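Local coordinates for protein oligogalacturonate lyase (Vibrio parahaemolyticus RIMD 2210633, PDB 3C5M) that probably cleaves oligogalacturonides, the small fragments left by pectin breakdown, in a lyase reaction, and binds a manganese ion, at residues Gln333-His338 with Tyr378-Pro383; Glu277-Met282 with Leu325-Lys330; Thr137-Ile142 with Val173-Gly178. All coordinates share one frame; numbering follows the deposited sequence.

Contact 1 (Gln333-His338 with Tyr378-Pro383)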
loop_
_atom_site.group_PDB
_atom_site.type_symbol
_atom_site.label_atom_id
_atom_site.label_comp_id
_atom_site.label_asym_id
_atom_site.label_seq_id
_atom_site.Cartn_x
_atom_site.Cartn_y
_atom_site.Cartn_z
ATOM N N GLN A 333 -19.697 -2.651 -7.843
ATOM C CA GLN A 333 -20.879 -2.502 -7.005
ATOM C C GLN A 333 -20.532 -1.778 -5.707
ATOM O O GLN A 333 -19.459 -1.994 -5.141
ATOM C CB GLN A 333 -21.458 -3.881 -6.709
ATOM C CG GLN A 333 -22.822 -3.872 -6.039
ATOM C CD GLN A 333 -23.465 -5.261 -6.007
ATOM O OE1 GLN A 333 -24.568 -5.442 -5.487
ATOM N NE2 GLN A 333 -22.770 -6.244 -6.567
ATOM N N LYS A 334 -21.427 -0.914 -5.240
ATOM C CA LYS A 334 -21.177 -0.183 -4.003
ATOM C C LYS A 334 -21.302 -1.115 -2.817
ATOM O O LYS A 334 -22.349 -1.716 -2.626
ATOM C CB LYS A 334 -22.169 0.965 -3.834
ATOM C CG LYS A 334 -22.012 2.099 -4.835
ATOM C CD LYS A 334 -22.876 3.289 -4.417
ATOM C CE LYS A 334 -22.734 4.478 -5.363
ATOM N NZ LYS A 334 -23.227 4.214 -6.755
ATOM N N LEU A 335 -20.240 -1.232 -2.020
ATOM C CA LEU A 335 -20.252 -2.122 -0.848
ATOM C C LEU A 335 -20.940 -1.414 0.303
ATOM O O LEU A 335 -22.023 -1.788 0.742
ATOM C CB LEU A 335 -18.823 -2.486 -0.410
ATOM C CG LEU A 335 -18.580 -3.843 0.273
ATOM C CD1 LEU A 335 -17.271 -3.798 1.054
ATOM C CD2 LEU A 335 -19.732 -4.188 1.191
ATOM N N CYS A 336 -20.279 -0.388 0.806
ATOM C CA CYS A 336 -20.824 0.383 1.894
ATOM C C CYS A 336 -20.275 1.759 1.664
ATOM O O CYS A 336 -19.820 2.079 0.565
ATOM C CB CYS A 336 -20.367 -0.159 3.252
ATOM S SG CYS A 336 -18.614 0.070 3.595
ATOM N N LYS A 337 -20.291 2.568 2.706
ATOM C CA LYS A 337 -19.826 3.929 2.584
ATOM C C LYS A 337 -18.692 4.191 3.568
ATOM O O LYS A 337 -18.776 3.790 4.719
ATOM C CB LYS A 337 -21.028 4.849 2.832
ATOM C CG LYS A 337 -20.842 6.285 2.428
ATOM C CD LYS A 337 -22.181 7.011 2.240
ATOM C CE LYS A 337 -23.013 7.097 3.525
ATOM N NZ LYS A 337 -23.772 5.841 3.806
ATOM N N HIS A 338 -17.621 4.834 3.103
ATOM C CA HIS A 338 -16.491 5.153 3.974
ATOM C C HIS A 338 -16.569 6.600 4.444
ATOM O O HIS A 338 -16.080 6.932 5.517
ATOM C CB HIS A 338 -15.139 4.879 3.271
ATOM C CG HIS A 338 -14.861 5.758 2.087
ATOM N ND1 HIS A 338 -14.618 7.113 2.199
ATOM C CD2 HIS A 338 -14.772 5.469 0.767
ATOM C CE1 HIS A 338 -14.393 7.617 0.996
ATOM N NE2 HIS A 338 -14.480 6.641 0.110
ATOM N N TYR A 378 -12.052 0.417 10.257
ATOM C CA TYR A 378 -13.311 -0.321 10.113
ATOM C C TYR A 378 -13.114 -1.539 9.239
ATOM O O TYR A 378 -12.149 -1.627 8.492
ATOM C CB TYR A 378 -14.383 0.553 9.449
ATOM C CG TYR A 378 -14.689 1.853 10.159
ATOM C CD1 TYR A 378 -13.861 2.961 10.016
ATOM C CD2 TYR A 378 -15.793 1.962 11.000
ATOM C CE1 TYR A 378 -14.117 4.146 10.698
ATOM C CE2 TYR A 378 -16.063 3.145 11.687
ATOM C CZ TYR A 378 -15.216 4.233 11.534
ATOM O OH TYR A 378 -15.457 5.401 12.232
ATOM N N ILE A 379 -14.033 -2.483 9.343
ATOM C CA ILE A 379 -14.005 -3.667 8.508
ATOM C C ILE A 379 -15.438 -3.834 8.031
ATOM O O ILE A 379 -16.340 -4.093 8.826
ATOM C CB ILE A 379 -13.586 -4.937 9.280
ATOM C CG1 ILE A 379 -12.077 -4.952 9.491
ATOM C CG2 ILE A 379 -13.995 -6.176 8.502
ATOM C CD1 ILE A 379 -11.611 -6.014 10.420
ATOM N N ALA A 380 -15.652 -3.668 6.733
ATOM C CA ALA A 380 -16.984 -3.806 6.173
ATOM C C ALA A 380 -17.199 -5.237 5.696
ATOM O O ALA A 380 -16.369 -5.788 4.976
ATOM C CB ALA A 380 -17.165 -2.837 5.012
ATOM N N ASP A 381 -18.315 -5.837 6.101
ATOM C CA ASP A 381 -18.647 -7.193 5.684
ATOM C C ASP A 381 -18.819 -7.198 4.179
ATOM O O ASP A 381 -19.049 -6.153 3.583
ATOM C CB ASP A 381 -19.942 -7.655 6.363
ATOM C CG ASP A 381 -19.696 -8.270 7.741
ATOM O OD1 ASP A 381 -18.893 -7.706 8.535
ATOM O OD2 ASP A 381 -20.316 -9.317 8.035
ATOM N N VAL A 382 -18.682 -8.363 3.561
ATOM C CA VAL A 382 -18.853 -8.469 2.115
ATOM C C VAL A 382 -19.702 -9.680 1.791
ATOM O O VAL A 382 -19.183 -10.776 1.578
ATOM C CB VAL A 382 -17.507 -8.607 1.369
ATOM C CG1 VAL A 382 -17.753 -8.686 -0.127
ATOM C CG2 VAL A 382 -16.613 -7.434 1.696
ATOM N N PRO A 383 -21.025 -9.495 1.743
ATOM C CA PRO A 383 -21.968 -10.573 1.442
ATOM C C PRO A 383 -21.637 -11.316 0.148
ATOM O O PRO A 383 -20.913 -10.805 -0.703
ATOM C CB PRO A 383 -23.309 -9.845 1.386
ATOM C CG PRO A 383 -22.927 -8.460 0.981
ATOM C CD PRO A 383 -21.718 -8.202 1.821
#
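The flat group at the centre of this contact is the peptide joining D381 to V382, which L335 meets at its oxygen end. L335 CD2 meets the oxygen edge-on, in the peptide plane, 3.2 Å from D381 O. The second methyl, L335 CD1, stands out of that plane toward one face, 3.8 Å from V382 CG2. The L335 and V382 side chains cross at about a right angle. L335 holds CG anti to its backbone N (chi1 -151°), and its methyls fork over the end of the other strand. CD1 also reaches back to the methyl of A380, with L335 CD1 and A380 CB 4.1 Å apart. On that same methyl sits a sulphur: C336 SG is 3.5 Å from A380 CB.

Neighbouring L335 and C336 thus both bear on strand 378-381, although successive strand residues normally face opposite ways. Both are also bonded through their backbones to L322, consistent with a classic beta bulge that turns the two side chains to one side. The carbonyl of L335 is taken by the hydroxyl of T19. V23 touches both C336 and A380, and V365 touches both L335 and V382, so the small apolar cluster is continued by two strands of the sheet that holds 378-381.

The strands 334-337 and 378-381 belong to different sheets, and their axes approach to 7.6 Å at 142° between chain directions. The other strand answers the side chains of L335 and C336 with A380 CB, the branch of V382 and the carbonyl of D381; four of the five touching residues are buried. This is the face-to-face packing of adjacent blades in a seven-bladed beta-propeller: an outermost strand lies on the blade that closes the ring, where N-terminal strands 12-15 and 22-25 join C-terminal ones.

Contact 2 (Glu277-Met282 with Leu325-Lys330)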
loop_
_atom_site.group_PDB
_atom_site.type_symbol
_atom_site.label_atom_id
_atom_site.label_comp_id
_atom_site.label_asym_id
_atom_site.label_seq_id
_atom_site.Cartn_x
_atom_site.Cartn_y
_atom_site.Cartn_z
ATOM N N GLU A 277 -3.758 -6.572 -21.279
ATOM C CA GLU A 277 -5.127 -6.804 -21.710
ATOM C C GLU A 277 -6.126 -6.151 -20.761
ATOM O O GLU A 277 -6.007 -6.249 -19.539
ATOM C CB GLU A 277 -5.411 -8.305 -21.809
ATOM C CG GLU A 277 -5.057 -9.092 -20.561
ATOM C CD GLU A 277 -5.503 -10.540 -20.642
ATOM O OE1 GLU A 277 -6.729 -10.784 -20.655
ATOM O OE2 GLU A 277 -4.628 -11.431 -20.699
ATOM N N GLU A 278 -7.111 -5.477 -21.342
ATOM C CA GLU A 278 -8.149 -4.791 -20.588
ATOM C C GLU A 278 -8.997 -5.792 -19.801
ATOM O O GLU A 278 -9.252 -6.900 -20.269
ATOM C CB GLU A 278 -9.023 -4.000 -21.561
ATOM C CG GLU A 278 -10.131 -3.190 -20.926
ATOM C CD GLU A 278 -11.002 -2.500 -21.966
ATOM O OE1 GLU A 278 -10.448 -1.725 -22.778
ATOM O OE2 GLU A 278 -12.234 -2.735 -21.968
ATOM N N VAL A 279 -9.418 -5.395 -18.604
ATOM C CA VAL A 279 -10.239 -6.252 -17.755
ATOM C C VAL A 279 -11.636 -5.672 -17.532
ATOM O O VAL A 279 -12.628 -6.400 -17.593
ATOM C CB VAL A 279 -9.578 -6.487 -16.384
ATOM C CG1 VAL A 279 -9.335 -5.169 -15.700
ATOM C CG2 VAL A 279 -10.468 -7.370 -15.521
HETATM N N MSE A 280 -11.713 -4.371 -17.263
HETATM C CA MSE A 280 -13.001 -3.716 -17.057
HETATM C C MSE A 280 -12.881 -2.216 -16.809
HETATM O O MSE A 280 -11.778 -1.684 -16.693
HETATM C CB MSE A 280 -13.751 -4.356 -15.891
HETATM C CG MSE A 280 -13.344 -3.853 -14.518
HETATM SE SE MSE A 280 -14.509 -4.498 -13.072
HETATM C CE MSE A 280 -13.338 -5.841 -12.354
ATOM N N VAL A 281 -14.025 -1.542 -16.740
ATOM C CA VAL A 281 -14.060 -0.106 -16.493
ATOM C C VAL A 281 -13.605 0.173 -15.076
ATOM O O VAL A 281 -13.438 -0.742 -14.276
ATOM C CB VAL A 281 -15.468 0.456 -16.634
ATOM C CG1 VAL A 281 -15.988 0.186 -18.026
ATOM C CG2 VAL A 281 -16.375 -0.170 -15.581
HETATM N N MSE A 282 -13.437 1.445 -14.757
HETATM C CA MSE A 282 -12.965 1.830 -13.440
HETATM C C MSE A 282 -13.818 2.926 -12.859
HETATM O O MSE A 282 -13.792 4.060 -13.343
HETATM C CB MSE A 282 -11.526 2.336 -13.539
HETATM C CG MSE A 282 -10.495 1.567 -12.726
HETATM SE SE MSE A 282 -10.446 1.962 -10.853
HETATM C CE MSE A 282 -9.474 3.642 -10.909
ATOM N N LEU A 325 -15.491 -4.528 -7.085
ATOM C CA LEU A 325 -15.559 -4.942 -8.471
ATOM C C LEU A 325 -15.445 -6.453 -8.605
ATOM O O LEU A 325 -14.729 -7.111 -7.856
ATOM C CB LEU A 325 -14.449 -4.270 -9.284
ATOM C CG LEU A 325 -14.469 -2.740 -9.386
ATOM C CD1 LEU A 325 -14.177 -2.137 -8.027
ATOM C CD2 LEU A 325 -13.431 -2.265 -10.402
ATOM N N ASN A 326 -16.172 -6.991 -9.572
ATOM C CA ASN A 326 -16.165 -8.409 -9.854
ATOM C C ASN A 326 -15.455 -8.594 -11.202
ATOM O O ASN A 326 -16.060 -8.400 -12.249
ATOM C CB ASN A 326 -17.597 -8.906 -9.951
ATOM C CG ASN A 326 -17.679 -10.401 -10.032
ATOM O OD1 ASN A 326 -17.028 -11.027 -10.872
ATOM N ND2 ASN A 326 -18.489 -10.995 -9.160
ATOM N N THR A 327 -14.174 -8.960 -11.166
ATOM C CA THR A 327 -13.362 -9.155 -12.372
ATOM C C THR A 327 -14.042 -9.968 -13.475
ATOM O O THR A 327 -14.188 -9.490 -14.599
ATOM C CB THR A 327 -12.004 -9.834 -12.024
ATOM O OG1 THR A 327 -11.219 -8.937 -11.232
ATOM C CG2 THR A 327 -11.224 -10.196 -13.282
ATOM N N LYS A 328 -14.447 -11.193 -13.150
ATOM C CA LYS A 328 -15.098 -12.076 -14.108
ATOM C C LYS A 328 -16.374 -11.456 -14.676
ATOM O O LYS A 328 -16.473 -11.226 -15.881
ATOM C CB LYS A 328 -15.415 -13.418 -13.444
ATOM C CG LYS A 328 -15.023 -14.639 -14.280
ATOM C CD LYS A 328 -15.830 -14.739 -15.581
ATOM C CE LYS A 328 -15.195 -15.717 -16.568
ATOM N NZ LYS A 328 -14.918 -17.054 -15.975
ATOM N N ALA A 329 -17.347 -11.183 -13.811
ATOM C CA ALA A 329 -18.614 -10.584 -14.235
ATOM C C ALA A 329 -18.425 -9.168 -14.781
ATOM O O ALA A 329 -19.344 -8.580 -15.355
ATOM C CB ALA A 329 -19.601 -10.563 -13.068
ATOM N N LYS A 330 -17.224 -8.626 -14.602
ATOM C CA LYS A 330 -16.900 -7.282 -15.063
ATOM C C LYS A 330 -17.983 -6.326 -14.585
ATOM O O LYS A 330 -18.678 -5.713 -15.383
ATOM C CB LYS A 330 -16.793 -7.258 -16.597
ATOM C CG LYS A 330 -15.775 -8.261 -17.152
ATOM C CD LYS A 330 -15.644 -8.218 -18.677
ATOM C CE LYS A 330 -15.052 -6.909 -19.165
ATOM N NZ LYS A 330 -14.739 -6.960 -20.619
#
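M280, built as selenomethionine, reaches from strand 277-281 toward the end of strand 321-326 and the turn that follows it, T327-K330. M280 CB lies beside the lysine at the far end of that turn, 4.3 Å from K330 CB. CG sits between the backbone N and the carbonyl carbon (chi1 83°), and the extended next torsion carries the selenium onward to the leucine: M280 SE is 3.6 Å from L325 CD2. A bend at the last torsion (chi3 104°) turns methyl M280 CE across the backbone, 3.6 Å from L325 CB and near T327 CA. The M280 and L325 side chains cross obliquely.

The two segments come from successive blades of the beta-propeller. Strand 276-281 is the outermost of one four-stranded blade, and strand 321-326 is third in the next, where its L325 also touches I266 of the first blade. V279 and M280 both bond through their backbones to I266, consistent with a classic beta bulge.

V279 adds a second contact, its CG2 3.7 Å from T327 CG2, the two branched side chains crossing at about a right angle. The threonine hydroxyl OG1 is hydrogen-bonded to G294 O. In the turn, N326 OD1 accepts from A329 N at 3.0 Å, an Asx motif whose donor stands above the side-chain carbonyl plane. The aliphatic part of K330 runs past V279 O, with K330 CD at 3.7 Å.

Contact 3 (Thr137-Ile142 with Val173-Gly178)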
loop_
_atom_site.group_PDB
_atom_site.type_symbol
_atom_site.label_atom_id
_atom_site.label_comp_id
_atom_site.label_asym_id
_atom_site.label_seq_id
_atom_site.Cartn_x
_atom_site.Cartn_y
_atom_site.Cartn_z
ATOM N N THR A 137 12.886 -13.362 2.705
ATOM C CA THR A 137 14.306 -13.528 3.002
ATOM C C THR A 137 15.090 -12.349 2.454
ATOM O O THR A 137 16.244 -12.120 2.825
ATOM C CB THR A 137 14.858 -14.807 2.348
ATOM O OG1 THR A 137 14.808 -14.670 0.923
ATOM C CG2 THR A 137 14.020 -16.012 2.750
ATOM N N LYS A 138 14.451 -11.613 1.555
ATOM C CA LYS A 138 15.051 -10.455 0.925
ATOM C C LYS A 138 14.053 -9.304 0.879
ATOM O O LYS A 138 12.839 -9.507 0.778
ATOM C CB LYS A 138 15.488 -10.805 -0.505
ATOM C CG LYS A 138 16.688 -11.730 -0.587
ATOM C CD LYS A 138 16.956 -12.216 -2.006
ATOM C CE LYS A 138 15.905 -13.233 -2.454
ATOM N NZ LYS A 138 16.186 -13.769 -3.825
ATOM N N LEU A 139 14.576 -8.088 0.950
ATOM C CA LEU A 139 13.750 -6.883 0.892
ATOM C C LEU A 139 14.224 -5.994 -0.241
ATOM O O LEU A 139 15.413 -5.840 -0.442
ATOM C CB LEU A 139 13.850 -6.117 2.208
ATOM C CG LEU A 139 13.059 -6.748 3.349
ATOM C CD1 LEU A 139 13.322 -6.000 4.640
ATOM C CD2 LEU A 139 11.597 -6.720 3.003
ATOM N N VAL A 140 13.301 -5.406 -0.984
ATOM C CA VAL A 140 13.682 -4.527 -2.078
ATOM C C VAL A 140 13.204 -3.102 -1.768
ATOM O O VAL A 140 12.201 -2.913 -1.085
ATOM C CB VAL A 140 13.058 -5.027 -3.393
ATOM C CG1 VAL A 140 11.548 -5.049 -3.262
ATOM C CG2 VAL A 140 13.465 -4.149 -4.539
ATOM N N GLY A 141 13.927 -2.100 -2.252
ATOM C CA GLY A 141 13.534 -0.716 -2.002
ATOM C C GLY A 141 14.348 0.261 -2.838
ATOM O O GLY A 141 15.216 -0.177 -3.582
ATOM N N ILE A 142 14.066 1.562 -2.781
ATOM C CA ILE A 142 14.897 2.486 -3.546
ATOM C C ILE A 142 15.456 3.594 -2.636
ATOM O O ILE A 142 14.954 3.822 -1.527
ATOM C CB ILE A 142 14.178 3.156 -4.753
ATOM C CG1 ILE A 142 13.577 4.481 -4.336
ATOM C CG2 ILE A 142 13.106 2.262 -5.334
ATOM C CD1 ILE A 142 13.462 5.439 -5.494
ATOM N N VAL A 173 18.165 -5.948 -0.152
ATOM C CA VAL A 173 18.850 -6.281 1.084
ATOM C C VAL A 173 18.504 -7.700 1.511
ATOM O O VAL A 173 17.381 -8.173 1.305
ATOM C CB VAL A 173 18.446 -5.294 2.203
ATOM C CG1 VAL A 173 19.128 -5.651 3.512
ATOM C CG2 VAL A 173 18.806 -3.882 1.782
ATOM N N ASP A 174 19.479 -8.374 2.106
ATOM C CA ASP A 174 19.296 -9.739 2.568
ATOM C C ASP A 174 18.986 -9.715 4.069
ATOM O O ASP A 174 19.788 -9.224 4.872
ATOM C CB ASP A 174 20.571 -10.545 2.267
ATOM C CG ASP A 174 20.408 -12.032 2.553
ATOM O OD1 ASP A 174 20.581 -12.446 3.727
ATOM O OD2 ASP A 174 20.091 -12.788 1.598
ATOM N N ILE A 175 17.816 -10.228 4.442
ATOM C CA ILE A 175 17.406 -10.245 5.845
ATOM C C ILE A 175 18.454 -10.927 6.709
ATOM O O ILE A 175 18.802 -10.425 7.771
ATOM C CB ILE A 175 16.076 -10.993 6.052
ATOM C CG1 ILE A 175 14.996 -10.429 5.126
ATOM C CG2 ILE A 175 15.640 -10.875 7.503
ATOM C CD1 ILE A 175 14.676 -8.995 5.380
ATOM N N GLU A 176 18.953 -12.072 6.253
ATOM C CA GLU A 176 19.958 -12.823 7.002
ATOM C C GLU A 176 21.316 -12.150 7.116
ATOM O O GLU A 176 21.815 -11.945 8.216
ATOM C CB GLU A 176 20.147 -14.205 6.384
ATOM C CG GLU A 176 19.044 -15.185 6.718
ATOM C CD GLU A 176 19.022 -15.551 8.194
ATOM O OE1 GLU A 176 18.735 -14.665 9.031
ATOM O OE2 GLU A 176 19.301 -16.726 8.514
ATOM N N THR A 177 21.914 -11.813 5.978
ATOM C CA THR A 177 23.234 -11.186 5.962
ATOM C C THR A 177 23.212 -9.688 6.262
ATOM O O THR A 177 24.072 -9.184 6.984
ATOM C CB THR A 177 23.932 -11.374 4.596
ATOM O OG1 THR A 177 23.395 -10.439 3.649
ATOM C CG2 THR A 177 23.717 -12.783 4.080
ATOM N N GLY A 178 22.238 -8.983 5.696
ATOM C CA GLY A 178 22.147 -7.552 5.911
ATOM C C GLY A 178 22.919 -6.803 4.845
ATOM O O GLY A 178 23.042 -5.578 4.893
HETATM O O HOH W 1 18.345 -14.652 3.675
#
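L139 and I175 meet through their side-chain ends, I175 with both torsions near -60° (chi1 -53°, chi2 -62°) and CD1 folded back toward the leucine. L139 CD1 comes to 3.4 Å from I175 CD1. The setting is the central strand pair of one four-stranded antiparallel propeller blade, 138-145 beside 168-174, at the point where the second strand gives way to a turn. I117, from the neighbouring blade, touches both L139 and I175.

L139 and V173 form a hydrogen-bonded pair: L139 N gives to V173 O, and V173 N gives to L139 O nearly along the C=O axis, each at 2.8 Å. K138 and D174 make the next, non-hydrogen-bonded pair, and their side chains share the other side of the sheet from L139 and V173. Opposite charges notwithstanding, K138 NZ lies 6.8 Å from D174 OD2 and forms its salt bridge with E223 instead.

Past the last pair, I175 N still bonds to T137 O at 2.9 Å, from above the carbonyl plane, while I175 CG1 packs on that carbonyl. D174 then organises the turn. Its CG lies anti to the backbone N (chi1 -173°), and OD1 accepts from T177 N in an Asx motif, 2.7 Å and almost straight. A water also donates to D174 OD1, at 3.1 Å, and weakly to T137 O.

Along the chain the order is contact 3, contact 2, contact 1, each closing before the next opens. Contact 3 lies within a single blade, pairing neighbouring strands 138-145 and 168-174, whereas contacts 2 and 1 join different blades. Those two share the four-stranded sheet that runs from strand 285-290 to strand 334-337: contact 2 uses its strand 321-326 and contact 1 the next strand, 334-337. Their centres are 19 Å apart. Contact 3 lies about 36 Å from contact 1, centre to centre, on the opposite side of the chain's centre, and about 35 Å from contact 2. The blade that takes part in both contacts also carries H287, one of the manganese ligands, on strand 285-290.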